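Local atomic coordinates of mannitol dehydrogenase (Helicobacter pylori, PDB entry 3TWO), a protein that probably catalyses the reversible, NADP(H)-dependent interconversion of cinnamyl alcohols and the corresponding aldehydes at a zinc-containing active site. Residues 15-20 against 60-65; 39-44 against 324-329; 45-50 against 266-271; 158-163 against 291-296. All blocks are in the same frame, centred on the assembly; numbering follows the deposited sequence.

Contact 1: 15-20 against 60-65; sequences EHFKPH and MIPGHE. With ZN (zinc ion), chain G.
The phenyl ring of F17 meets the pyrrolidine ring of P62 rim first: CE2 of F17 lies 3.5 Å from CD of P62, and CZ of F17 is 3.9 Å from CG of P62. Both proline atoms sit close to the plane of the phenyl ring, so F17 presents its edge to the proline, and the two side chains approach head-on. With chi1 at -83°, the F17 ring is turned away from its own carbonyl carbon and out to the proline. A second, lighter touch follows further along, where CD1 at the far end of I61 reaches the rim of the H20 imidazole, CD2 being 4.1 Å away. Nothing polar joins the two segments; this is apolar contact between the region of strand 18-24, which forms a small antiparallel sheet with 3-9, and the loop that leads into strand 65-73 of the GroES-like domain, characteristic of zinc-dependent medium-chain dehydrogenases. Helix 323-331 borders the F17 end, with D324 accepting from the backbone N of F17 and Y327 meeting its ring edge to face. Two residues beyond P62, NE2 of H64 binds the zinc ion at 2.1 Å alongside C42 and C160. G63, between them, takes backbone angles (phi 102°, psi 112°) that suit a residue without a side chain.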
# COMPACT_ATOMS: atom_id res chain seq x y z
N GLU B 15 18.85 27.94 -13.36
CA GLU B 15 19.66 29.10 -12.94
C GLU B 15 20.12 29.04 -11.49
O GLU B 15 19.76 28.12 -10.80
CB GLU B 15 18.89 30.37 -13.17
CG GLU B 15 18.72 30.64 -14.62
CD GLU B 15 17.90 31.87 -14.83
OE1 GLU B 15 18.26 32.95 -14.28
OE2 GLU B 15 16.88 31.75 -15.52
N HIS B 16 20.91 30.01 -11.07
CA HIS B 16 21.30 30.19 -9.71
C HIS B 16 20.34 31.14 -9.02
O HIS B 16 19.74 31.97 -9.68
CB HIS B 16 22.70 30.80 -9.64
CG HIS B 16 23.78 29.84 -10.04
ND1 HIS B 16 23.56 28.49 -10.25
CD2 HIS B 16 25.11 30.03 -10.23
CE1 HIS B 16 24.69 27.91 -10.60
NE2 HIS B 16 25.65 28.82 -10.59
N PHE B 17 20.26 31.02 -7.70
CA PHE B 17 19.53 31.89 -6.79
C PHE B 17 20.11 33.29 -6.78
O PHE B 17 21.31 33.44 -6.92
CB PHE B 17 19.56 31.28 -5.40
CG PHE B 17 18.47 30.21 -5.21
CD1 PHE B 17 18.68 28.88 -5.60
CD2 PHE B 17 17.21 30.57 -4.72
CE1 PHE B 17 17.66 27.93 -5.47
CE2 PHE B 17 16.19 29.59 -4.58
CZ PHE B 17 16.44 28.27 -4.98
N LYS B 18 19.26 34.31 -6.67
CA LYS B 18 19.75 35.70 -6.60
C LYS B 18 18.88 36.49 -5.65
O LYS B 18 17.72 36.14 -5.46
CB LYS B 18 19.69 36.37 -7.98
CG LYS B 18 20.53 35.66 -9.06
CD LYS B 18 20.39 36.27 -10.52
CE LYS B 18 18.99 36.07 -11.18
NZ LYS B 18 17.99 36.84 -10.40
N PRO B 19 19.43 37.56 -5.05
CA PRO B 19 18.62 38.49 -4.23
C PRO B 19 17.43 38.99 -5.03
O PRO B 19 17.58 39.37 -6.17
CB PRO B 19 19.59 39.67 -3.93
CG PRO B 19 20.93 38.94 -3.85
CD PRO B 19 20.87 37.93 -5.02
N HIS B 20 16.24 38.97 -4.46
CA HIS B 20 15.07 39.37 -5.21
C HIS B 20 14.23 40.21 -4.26
O HIS B 20 13.93 39.78 -3.12
CB HIS B 20 14.33 38.10 -5.65
CG HIS B 20 13.06 38.35 -6.40
ND1 HIS B 20 13.00 39.10 -7.56
CD2 HIS B 20 11.79 37.89 -6.19
CE1 HIS B 20 11.75 39.13 -8.01
NE2 HIS B 20 11.00 38.40 -7.20
N MET B 60 10.67 31.82 -8.22
CA MET B 60 10.26 30.98 -7.09
C MET B 60 11.11 31.26 -5.87
O MET B 60 12.34 31.38 -5.98
CB MET B 60 10.39 29.52 -7.44
CG MET B 60 9.96 28.54 -6.32
SD MET B 60 10.15 26.76 -6.74
CE MET B 60 9.21 26.65 -8.27
N ILE B 61 10.49 31.32 -4.71
CA ILE B 61 11.27 31.46 -3.48
C ILE B 61 10.90 30.32 -2.56
O ILE B 61 9.86 30.36 -1.89
CB ILE B 61 11.02 32.81 -2.75
CG1 ILE B 61 11.60 33.98 -3.56
CG2 ILE B 61 11.68 32.82 -1.35
CD1 ILE B 61 11.43 35.39 -2.92
N PRO B 62 11.73 29.27 -2.53
CA PRO B 62 11.36 28.11 -1.72
C PRO B 62 11.60 28.34 -0.22
O PRO B 62 11.88 29.50 0.20
CB PRO B 62 12.27 26.98 -2.26
CG PRO B 62 12.86 27.52 -3.54
CD PRO B 62 12.96 29.02 -3.29
N GLY B 63 11.52 27.25 0.55
CA GLY B 63 11.69 27.31 1.99
C GLY B 63 10.38 27.24 2.72
O GLY B 63 9.51 28.11 2.56
N HIS B 64 10.17 26.13 3.44
CA HIS B 64 8.97 25.98 4.25
C HIS B 64 9.34 25.40 5.60
O HIS B 64 8.56 24.68 6.18
CB HIS B 64 7.85 25.18 3.54
CG HIS B 64 8.27 23.84 3.02
ND1 HIS B 64 7.58 23.20 2.01
CD2 HIS B 64 9.31 23.02 3.34
CE1 HIS B 64 8.19 22.06 1.71
NE2 HIS B 64 9.24 21.94 2.51
N GLU B 65 10.51 25.76 6.10
CA GLU B 65 10.90 25.50 7.48
C GLU B 65 11.28 26.84 8.10
O GLU B 65 12.43 27.31 7.97
CB GLU B 65 12.06 24.48 7.51
CG GLU B 65 11.59 23.13 6.95
CD GLU B 65 12.65 22.06 7.01
OE1 GLU B 65 13.83 22.40 7.09
OE2 GLU B 65 12.31 20.86 6.98
ZN ZN G . 9.58 19.93 3.14

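Contact 2: 39-44 against 324-329; sequences AGICHS and DTAYHN. With ZN (zinc ion), chain G; NDP (NADPH dihydro-nicotinamide-adenine-dinucleotide phosphate), chain F.
I41 divides its side chain between two neighbours on helix 323-331. The tip of its longer branch, CD1, rests 3.8 Å from CB of A326, and the short branch, CG2, comes equally near CE1 of Y327, approaching the tyrosine ring at a slant. A chi1 of -65° spreads the two branches of I41 so that the fork straddles these consecutive helical residues. This is the tight part of the contact, closed further by I318 and Y339, while the Y327 hydroxyl is bonded to that of Y132. The outward side of the same helix is looser: T325 is exposed and H328 partly so. I41 belongs to the GroES-like domain, and directly after it comes C42, a ligand of the zinc ion shared with H64 and C160, which also serves as N-cap of helix 43-49: its SG accepts from S44 N at 3.4 Å and binds the zinc ion at 2.5 Å. The start of that helix faces NADPH. H43 N donates to the phosphate oxygen O2N at 3.0 Å in a nearly straight bond (167°), where the helix N terminus would probably help to balance the negative charge. OG of S44 shares a 2.8 Å hydrogen bond with the ribose hydroxyl O2D.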
# COMPACT_ATOMS: atom_id res chain seq x y z
N ALA B 39 15.74 29.78 8.29
CA ALA B 39 15.02 29.10 7.23
C ALA B 39 15.76 27.81 6.91
O ALA B 39 16.90 27.85 6.42
CB ALA B 39 14.89 29.97 6.01
N GLY B 40 15.14 26.68 7.27
CA GLY B 40 15.60 25.34 6.85
C GLY B 40 15.49 25.13 5.36
O GLY B 40 14.56 25.65 4.69
N ILE B 41 16.46 24.37 4.81
CA ILE B 41 16.39 23.95 3.42
C ILE B 41 15.94 22.50 3.42
O ILE B 41 16.61 21.66 3.99
CB ILE B 41 17.77 24.04 2.77
CG1 ILE B 41 18.25 25.50 2.70
CG2 ILE B 41 17.81 23.29 1.39
CD1 ILE B 41 19.62 25.60 2.12
N CYS B 42 14.82 22.21 2.76
CA CYS B 42 14.32 20.86 2.66
C CYS B 42 14.65 20.39 1.21
O CYS B 42 14.69 21.21 0.31
CB CYS B 42 12.80 20.95 2.87
SG CYS B 42 11.95 19.38 2.55
N HIS B 43 14.79 19.10 0.98
CA HIS B 43 15.00 18.60 -0.41
C HIS B 43 13.78 18.86 -1.33
O HIS B 43 13.92 18.91 -2.55
CB HIS B 43 15.38 17.10 -0.42
CG HIS B 43 16.26 16.68 -1.56
ND1 HIS B 43 15.89 16.80 -2.90
CD2 HIS B 43 17.46 16.03 -1.57
CE1 HIS B 43 16.85 16.31 -3.67
NE2 HIS B 43 17.81 15.82 -2.89
N SER B 44 12.59 19.01 -0.75
CA SER B 44 11.41 19.50 -1.50
C SER B 44 11.69 20.84 -2.15
O SER B 44 11.14 21.14 -3.25
CB SER B 44 10.18 19.66 -0.57
OG SER B 44 9.88 18.41 0.01
N ASP B 324 23.03 27.80 -3.38
CA ASP B 324 23.45 27.01 -4.49
C ASP B 324 24.45 25.94 -4.12
O ASP B 324 24.32 24.83 -4.57
CB ASP B 324 24.00 27.89 -5.61
CG ASP B 324 22.86 28.58 -6.37
OD1 ASP B 324 22.79 29.79 -6.40
OD2 ASP B 324 22.02 27.88 -6.89
N THR B 325 25.42 26.27 -3.27
CA THR B 325 26.30 25.27 -2.71
C THR B 325 25.59 24.20 -1.90
O THR B 325 25.82 23.03 -2.10
CB THR B 325 27.40 25.97 -1.89
OG1 THR B 325 28.15 26.75 -2.84
CG2 THR B 325 28.33 24.90 -1.20
N ALA B 326 24.67 24.59 -1.02
CA ALA B 326 23.86 23.60 -0.26
C ALA B 326 23.13 22.61 -1.22
O ALA B 326 23.19 21.40 -1.01
CB ALA B 326 22.85 24.30 0.65
N TYR B 327 22.46 23.15 -2.25
CA TYR B 327 21.69 22.32 -3.21
C TYR B 327 22.66 21.37 -3.97
O TYR B 327 22.37 20.21 -4.16
CB TYR B 327 20.99 23.22 -4.24
CG TYR B 327 19.65 23.84 -3.84
CD1 TYR B 327 19.36 24.15 -2.50
CD2 TYR B 327 18.66 24.08 -4.82
CE1 TYR B 327 18.12 24.70 -2.14
CE2 TYR B 327 17.42 24.63 -4.48
CZ TYR B 327 17.18 24.96 -3.15
OH TYR B 327 15.99 25.49 -2.81
N HIS B 328 23.79 21.88 -4.40
CA HIS B 328 24.79 20.99 -4.99
C HIS B 328 25.11 19.82 -4.03
O HIS B 328 25.03 18.64 -4.41
CB HIS B 328 26.11 21.73 -5.28
CG HIS B 328 27.21 20.81 -5.70
ND1 HIS B 328 27.29 20.31 -6.99
CD2 HIS B 328 28.21 20.22 -5.01
CE1 HIS B 328 28.32 19.48 -7.08
NE2 HIS B 328 28.90 19.41 -5.90
N ASN B 329 25.44 20.15 -2.79
CA ASN B 329 25.86 19.15 -1.81
C ASN B 329 24.78 18.14 -1.59
O ASN B 329 25.04 16.94 -1.55
CB ASN B 329 26.21 19.84 -0.52
CG ASN B 329 27.58 20.47 -0.58
OD1 ASN B 329 28.32 20.21 -1.51
ND2 ASN B 329 27.95 21.24 0.44
ZN ZN G . 9.58 19.93 3.14
PA NDP F . 17.89 15.26 2.02
O1A NDP F . 18.76 15.03 0.86
O2A NDP F . 18.38 15.60 3.48
O5B NDP F . 18.08 13.70 2.48
C5B NDP F . 17.95 12.54 1.50
C4B NDP F . 18.80 11.39 2.02
O4B NDP F . 18.60 10.08 1.35
C3B NDP F . 20.29 11.77 1.88
O3B NDP F . 20.95 11.46 3.16
C2B NDP F . 20.77 10.82 0.75
O2B NDP F . 22.16 10.55 1.01
C1B NDP F . 19.95 9.54 1.03
N9A NDP F . 19.65 8.75 -0.19
C8A NDP F . 19.48 9.26 -1.43
N7A NDP F . 19.17 8.24 -2.22
C5A NDP F . 19.15 7.12 -1.50
C6A NDP F . 18.90 5.80 -1.81
N6A NDP F . 18.59 5.36 -3.08
N1A NDP F . 18.99 4.93 -0.81
C2A NDP F . 19.26 5.27 0.43
N3A NDP F . 19.49 6.52 0.76
C4A NDP F . 19.45 7.46 -0.21
O3 NDP F . 16.34 15.03 1.84
PN NDP F . 15.24 15.41 2.83
O1N NDP F . 15.29 14.60 4.06
O2N NDP F . 15.02 16.93 3.02
O5D NDP F . 13.97 14.98 2.00
C5D NDP F . 13.95 13.59 1.42
C4D NDP F . 12.72 13.41 0.43
O4D NDP F . 11.60 13.65 1.30
C3D NDP F . 12.63 14.44 -0.73
O3D NDP F . 12.16 13.75 -1.91
C2D NDP F . 11.62 15.46 -0.15
O2D NDP F . 10.92 16.07 -1.18
C1D NDP F . 10.66 14.50 0.59
N1N NDP F . 9.73 15.17 1.55
C2N NDP F . 8.39 14.73 1.60
C3N NDP F . 7.48 15.31 2.48
C7N NDP F . 6.07 14.74 2.56
O7N NDP F . 5.83 13.58 2.19
N7N NDP F . 5.22 15.47 3.28
C4N NDP F . 7.90 16.38 3.30
C5N NDP F . 9.26 16.82 3.29
C6N NDP F . 10.17 16.24 2.42
P2B NDP F . 23.26 10.50 -0.10
O1X NDP F . 24.46 11.44 0.50
O2X NDP F . 23.59 9.11 -0.41
O3X NDP F . 22.69 11.28 -1.36

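Contact 3: 45-50 against 266-271; sequences DIHSAY and LPPVEV. With NDP (NADPH dihydro-nicotinamide-adenine-dinucleotide phosphate), chain F.
The ribose hydroxyl O3D of NADPH is gripped from both segments: NE2 of H47 lies 2.7 Å from it in a hydrogen bond, and L266 N donates to it at 2.9 Å with an N-H...O angle of 152°. The sugar oxygen sits near the plane of the imidazole, at its edge. L266 O occupies a different position, over one face but nearer the ring's margin than its middle, 3.1 Å from NE2 of H47; its angle is too poor for a hydrogen bond, and the carbonyl is instead taken up by NE1 of W53. The cofactor thus bridges helix 43-49 of the GroES-like domain and the loop after strand 259-263 of the Rossmann domain, in the cleft between domains where medium-chain dehydrogenases hold their nucleotide. A chi1 of -67° swings the H47 ring across to the loop, and its other ring nitrogen, ND1, is bonded to E52, which helps fix the rotation of the ring. Direct protein contact beyond this is slight: CE1 of H47 comes within 4.1 Å of CD of P268. CD2 of L266 instead lies 3.9 Å from C2N of the nicotinamide ring. The 266-271 loop also touches the second subunit, with L266 packing on I281 and P267 on V277 of that chain.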
# COMPACT_ATOMS: atom_id res chain seq x y z
N ASP B 45 12.51 21.67 -1.48
CA ASP B 45 12.86 22.97 -2.06
C ASP B 45 13.55 22.78 -3.45
O ASP B 45 13.31 23.53 -4.42
CB ASP B 45 13.78 23.75 -1.12
CG ASP B 45 13.12 24.10 0.23
OD1 ASP B 45 11.89 23.97 0.43
OD2 ASP B 45 13.85 24.55 1.12
N ILE B 46 14.43 21.79 -3.49
CA ILE B 46 15.25 21.53 -4.65
C ILE B 46 14.40 20.88 -5.76
O ILE B 46 14.51 21.30 -6.93
CB ILE B 46 16.38 20.53 -4.31
CG1 ILE B 46 17.25 21.06 -3.17
CG2 ILE B 46 17.22 20.24 -5.57
CD1 ILE B 46 18.26 20.02 -2.63
N HIS B 47 13.59 19.87 -5.39
CA HIS B 47 12.67 19.22 -6.33
C HIS B 47 11.78 20.32 -6.98
O HIS B 47 11.56 20.30 -8.23
CB HIS B 47 11.76 18.21 -5.62
CG HIS B 47 12.45 16.98 -5.07
ND1 HIS B 47 13.27 16.16 -5.82
CD2 HIS B 47 12.38 16.39 -3.83
CE1 HIS B 47 13.70 15.14 -5.08
NE2 HIS B 47 13.14 15.23 -3.89
N SER B 48 11.32 21.30 -6.18
CA SER B 48 10.42 22.32 -6.74
C SER B 48 11.21 23.28 -7.59
O SER B 48 10.83 23.54 -8.77
CB SER B 48 9.62 23.10 -5.69
OG SER B 48 9.10 22.22 -4.70
N ALA B 49 12.32 23.77 -7.04
CA ALA B 49 13.19 24.75 -7.74
C ALA B 49 13.58 24.26 -9.12
O ALA B 49 13.68 25.06 -10.09
CB ALA B 49 14.44 25.06 -6.93
N TYR B 50 13.80 22.94 -9.23
CA TYR B 50 14.27 22.40 -10.46
C TYR B 50 13.18 21.80 -11.30
O TYR B 50 13.48 21.16 -12.27
CB TYR B 50 15.34 21.35 -10.16
CG TYR B 50 16.60 21.97 -9.61
CD1 TYR B 50 17.61 21.16 -9.06
CD2 TYR B 50 16.78 23.37 -9.64
CE1 TYR B 50 18.79 21.75 -8.53
CE2 TYR B 50 17.98 23.97 -9.13
CZ TYR B 50 18.95 23.16 -8.59
OH TYR B 50 20.09 23.75 -8.11
N LEU B 266 10.12 11.69 -2.10
CA LEU B 266 9.41 12.08 -3.33
C LEU B 266 10.41 12.29 -4.48
O LEU B 266 10.79 13.44 -4.81
CB LEU B 266 8.66 13.35 -3.01
CG LEU B 266 7.18 13.56 -3.17
CD1 LEU B 266 6.33 12.30 -3.43
CD2 LEU B 266 6.74 14.33 -1.96
N PRO B 267 10.89 11.17 -5.09
CA PRO B 267 11.92 11.37 -6.13
C PRO B 267 11.36 12.09 -7.35
O PRO B 267 10.14 12.33 -7.43
CB PRO B 267 12.34 9.94 -6.52
CG PRO B 267 11.78 9.04 -5.41
CD PRO B 267 10.53 9.75 -4.92
N PRO B 268 12.25 12.48 -8.28
CA PRO B 268 11.70 13.18 -9.47
C PRO B 268 10.72 12.23 -10.14
O PRO B 268 10.95 10.99 -10.11
CB PRO B 268 12.92 13.41 -10.36
CG PRO B 268 14.13 13.47 -9.34
CD PRO B 268 13.74 12.54 -8.19
N VAL B 269 9.67 12.78 -10.76
CA VAL B 269 8.56 11.98 -11.21
C VAL B 269 9.00 11.00 -12.26
O VAL B 269 8.51 9.90 -12.31
CB VAL B 269 7.32 12.79 -11.72
CG1 VAL B 269 6.64 13.49 -10.57
CG2 VAL B 269 7.65 13.72 -12.87
N GLU B 270 9.97 11.36 -13.08
CA GLU B 270 10.31 10.43 -14.14
C GLU B 270 11.02 9.18 -13.61
O GLU B 270 11.08 8.21 -14.33
CB GLU B 270 11.15 11.12 -15.23
CG GLU B 270 12.50 11.59 -14.67
CD GLU B 270 13.47 12.03 -15.74
OE1 GLU B 270 14.67 11.65 -15.65
OE2 GLU B 270 13.02 12.77 -16.68
N VAL B 271 11.58 9.18 -12.39
CA VAL B 271 12.27 8.01 -11.84
C VAL B 271 11.60 7.46 -10.58
O VAL B 271 12.08 6.49 -9.99
CB VAL B 271 13.80 8.26 -11.54
CG1 VAL B 271 14.55 8.85 -12.79
CG2 VAL B 271 13.98 9.18 -10.28
PA NDP F . 17.89 15.26 2.02
O1A NDP F . 18.76 15.03 0.86
O2A NDP F . 18.38 15.60 3.48
O5B NDP F . 18.08 13.70 2.48
C5B NDP F . 17.95 12.54 1.50
C4B NDP F . 18.80 11.39 2.02
O4B NDP F . 18.60 10.08 1.35
C3B NDP F . 20.29 11.77 1.88
O3B NDP F . 20.95 11.46 3.16
C2B NDP F . 20.77 10.82 0.75
O2B NDP F . 22.16 10.55 1.01
C1B NDP F . 19.95 9.54 1.03
N9A NDP F . 19.65 8.75 -0.19
C8A NDP F . 19.48 9.26 -1.43
N7A NDP F . 19.17 8.24 -2.22
C5A NDP F . 19.15 7.12 -1.50
C6A NDP F . 18.90 5.80 -1.81
N6A NDP F . 18.59 5.36 -3.08
N1A NDP F . 18.99 4.93 -0.81
C2A NDP F . 19.26 5.27 0.43
N3A NDP F . 19.49 6.52 0.76
C4A NDP F . 19.45 7.46 -0.21
O3 NDP F . 16.34 15.03 1.84
PN NDP F . 15.24 15.41 2.83
O1N NDP F . 15.29 14.60 4.06
O2N NDP F . 15.02 16.93 3.02
O5D NDP F . 13.97 14.98 2.00
C5D NDP F . 13.95 13.59 1.42
C4D NDP F . 12.72 13.41 0.43
O4D NDP F . 11.60 13.65 1.30
C3D NDP F . 12.63 14.44 -0.73
O3D NDP F . 12.16 13.75 -1.91
C2D NDP F . 11.62 15.46 -0.15
O2D NDP F . 10.92 16.07 -1.18
C1D NDP F . 10.66 14.50 0.59
N1N NDP F . 9.73 15.17 1.55
C2N NDP F . 8.39 14.73 1.60
C3N NDP F . 7.48 15.31 2.48
C7N NDP F . 6.07 14.74 2.56
O7N NDP F . 5.83 13.58 2.19
N7N NDP F . 5.22 15.47 3.28
C4N NDP F . 7.90 16.38 3.30
C5N NDP F . 9.26 16.82 3.29
C6N NDP F . 10.17 16.24 2.42
P2B NDP F . 23.26 10.50 -0.10
O1X NDP F . 24.46 11.44 0.50
O2X NDP F . 23.59 9.11 -0.41
O3X NDP F . 22.69 11.28 -1.36

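Contact 4: 158-163 against 291-296; sequences LLCAGI and SLIGGI. With ZN (zinc ion), chain G; NDP (NADPH dihydro-nicotinamide-adenine-dinucleotide phosphate), chain F.
I293, which packs its short branch against that of I163, is a beta-branched residue with a positive phi (48°, with psi -126°), an uncommon backbone conformation for such a side chain. The two isoleucines meet CG2 to CG2 at 3.8 Å, their side chains crossing at about a right angle. Next along the chain G294 is fully extended, and its backbone lies close against I163: CG1 of I163 is 3.6 Å from G294 CA, with little room at that carbon. I163 directs CG1 at the glycine because a chi1 of -174° carries that branch away from its own backbone N. The longer branch of I293 turns to the active site instead, its CD1 touching SG of C160 at 3.7 Å and lying equally close to C4N of the nicotinamide, the ring carbon that carries hydride in nicotinamide-dependent dehydrogenases. C160 SG binds the zinc ion at 2.4 Å with C42 and H64, and meets the nicotinamide at C5N, 3.4 Å away. C160, I293 and the nicotinamide ring thus pack against one another beside the zinc ion. Helix 158-171 opens with a wider pi-type turn across 158-162, in which I163 N is bonded to L158 O. Its first turns pack against helix 187-198 through L158 and A161, while the 291-296 loop leaves strand 287-290, an outermost strand of the parallel Rossmann sheet within this chain, and passes G295 at the N-cap into helix 296-308, whose E298 and T299 also touch I163.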
# COMPACT_ATOMS: atom_id res chain seq x y z
N LEU B 158 12.01 21.57 12.33
CA LEU B 158 10.89 20.83 12.90
C LEU B 158 9.65 21.11 12.07
O LEU B 158 8.80 20.23 11.98
CB LEU B 158 10.59 21.23 14.35
CG LEU B 158 11.69 21.03 15.33
CD1 LEU B 158 11.33 21.74 16.71
CD2 LEU B 158 12.00 19.57 15.46
N LEU B 159 9.56 22.32 11.47
CA LEU B 159 8.33 22.70 10.76
C LEU B 159 8.03 21.85 9.56
O LEU B 159 6.89 21.83 9.13
CB LEU B 159 8.28 24.19 10.41
CG LEU B 159 7.88 25.21 11.51
CD1 LEU B 159 6.35 25.13 11.69
CD2 LEU B 159 8.59 24.96 12.83
N CYS B 160 9.02 21.16 9.00
CA CYS B 160 8.72 20.19 7.92
C CYS B 160 9.34 18.84 8.13
O CYS B 160 8.64 17.89 8.22
CB CYS B 160 9.16 20.68 6.56
SG CYS B 160 8.67 19.48 5.32
N ALA B 161 10.66 18.73 8.19
CA ALA B 161 11.31 17.46 8.61
C ALA B 161 10.75 16.82 9.88
O ALA B 161 10.56 15.58 9.95
CB ALA B 161 12.85 17.67 8.78
N GLY B 162 10.54 17.64 10.90
CA GLY B 162 9.99 17.14 12.17
C GLY B 162 8.56 16.57 12.03
O GLY B 162 8.37 15.41 12.27
N ILE B 163 7.57 17.38 11.61
CA ILE B 163 6.21 16.82 11.46
C ILE B 163 6.11 15.64 10.45
O ILE B 163 5.39 14.70 10.69
CB ILE B 163 5.14 17.87 11.10
CG1 ILE B 163 3.76 17.17 11.12
CG2 ILE B 163 5.41 18.55 9.64
CD1 ILE B 163 3.35 16.63 12.48
N SER B 291 2.43 9.41 3.43
CA SER B 291 2.14 10.44 4.46
C SER B 291 2.61 11.79 3.90
O SER B 291 3.67 11.86 3.30
CB SER B 291 2.89 10.14 5.78
OG SER B 291 2.27 10.83 6.84
N LEU B 292 1.78 12.82 4.05
CA LEU B 292 2.04 14.14 3.57
C LEU B 292 2.09 15.08 4.78
O LEU B 292 1.05 15.36 5.42
CB LEU B 292 0.94 14.59 2.59
CG LEU B 292 1.15 16.00 1.98
CD1 LEU B 292 2.44 16.12 1.21
CD2 LEU B 292 -0.07 16.32 1.11
N ILE B 293 3.29 15.56 5.10
CA ILE B 293 3.48 16.61 6.11
C ILE B 293 2.68 16.27 7.37
O ILE B 293 2.83 15.18 7.94
CB ILE B 293 2.99 17.99 5.54
CG1 ILE B 293 3.68 18.29 4.23
CG2 ILE B 293 3.46 19.11 6.42
CD1 ILE B 293 5.14 18.51 4.51
N GLY B 294 1.83 17.20 7.81
CA GLY B 294 0.88 16.95 8.89
C GLY B 294 -0.01 18.16 8.97
O GLY B 294 0.30 19.20 8.38
N GLY B 295 -1.09 18.03 9.69
CA GLY B 295 -1.96 19.16 10.00
C GLY B 295 -1.38 20.15 10.99
O GLY B 295 -0.38 19.88 11.61
N ILE B 296 -2.01 21.33 11.08
CA ILE B 296 -1.57 22.37 12.03
C ILE B 296 -1.54 21.86 13.50
O ILE B 296 -0.53 21.99 14.24
CB ILE B 296 -2.45 23.62 11.88
CG1 ILE B 296 -2.18 24.26 10.50
CG2 ILE B 296 -2.21 24.59 13.04
CD1 ILE B 296 -0.62 24.65 10.23
ZN ZN G . 9.58 19.93 3.14
PA NDP F . 17.89 15.26 2.02
O1A NDP F . 18.76 15.03 0.86
O2A NDP F . 18.38 15.60 3.48
O5B NDP F . 18.08 13.70 2.48
C5B NDP F . 17.95 12.54 1.50
C4B NDP F . 18.80 11.39 2.02
O4B NDP F . 18.60 10.08 1.35
C3B NDP F . 20.29 11.77 1.88
O3B NDP F . 20.95 11.46 3.16
C2B NDP F . 20.77 10.82 0.75
O2B NDP F . 22.16 10.55 1.01
C1B NDP F . 19.95 9.54 1.03
N9A NDP F . 19.65 8.75 -0.19
C8A NDP F . 19.48 9.26 -1.43
N7A NDP F . 19.17 8.24 -2.22
C5A NDP F . 19.15 7.12 -1.50
C6A NDP F . 18.90 5.80 -1.81
N6A NDP F . 18.59 5.36 -3.08
N1A NDP F . 18.99 4.93 -0.81
C2A NDP F . 19.26 5.27 0.43
N3A NDP F . 19.49 6.52 0.76
C4A NDP F . 19.45 7.46 -0.21
O3 NDP F . 16.34 15.03 1.84
PN NDP F . 15.24 15.41 2.83
O1N NDP F . 15.29 14.60 4.06
O2N NDP F . 15.02 16.93 3.02
O5D NDP F . 13.97 14.98 2.00
C5D NDP F . 13.95 13.59 1.42
C4D NDP F . 12.72 13.41 0.43
O4D NDP F . 11.60 13.65 1.30
C3D NDP F . 12.63 14.44 -0.73
O3D NDP F . 12.16 13.75 -1.91
C2D NDP F . 11.62 15.46 -0.15
O2D NDP F . 10.92 16.07 -1.18
C1D NDP F . 10.66 14.50 0.59
N1N NDP F . 9.73 15.17 1.55
C2N NDP F . 8.39 14.73 1.60
C3N NDP F . 7.48 15.31 2.48
C7N NDP F . 6.07 14.74 2.56
O7N NDP F . 5.83 13.58 2.19
N7N NDP F . 5.22 15.47 3.28
C4N NDP F . 7.90 16.38 3.30
C5N NDP F . 9.26 16.82 3.29
C6N NDP F . 10.17 16.24 2.42
P2B NDP F . 23.26 10.50 -0.10
O1X NDP F . 24.46 11.44 0.50
O2X NDP F . 23.59 9.11 -0.41
O3X NDP F . 22.69 11.28 -1.36

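From the N terminus, contact 1 closes the first and shortest loop, bringing strand 18-24 to the approach of strand 65-73. Contacts 2 and 3 both start within that loop, on and beside helix 43-49, and end far downstream, so each crosses contact 1. Contact 2 spans the widest stretch and encloses contacts 3 and 4, joining the GroES-like domain to helix 323-331 near the C terminus. Contact 3 ties helix 43-49 to the Rossmann domain; contact 4 opens after contact 1 has closed and crosses contact 3. Contacts 1, 2 and 4 each supply one ligand to the same zinc ion, while contacts 2, 3 and 4 share NADPH.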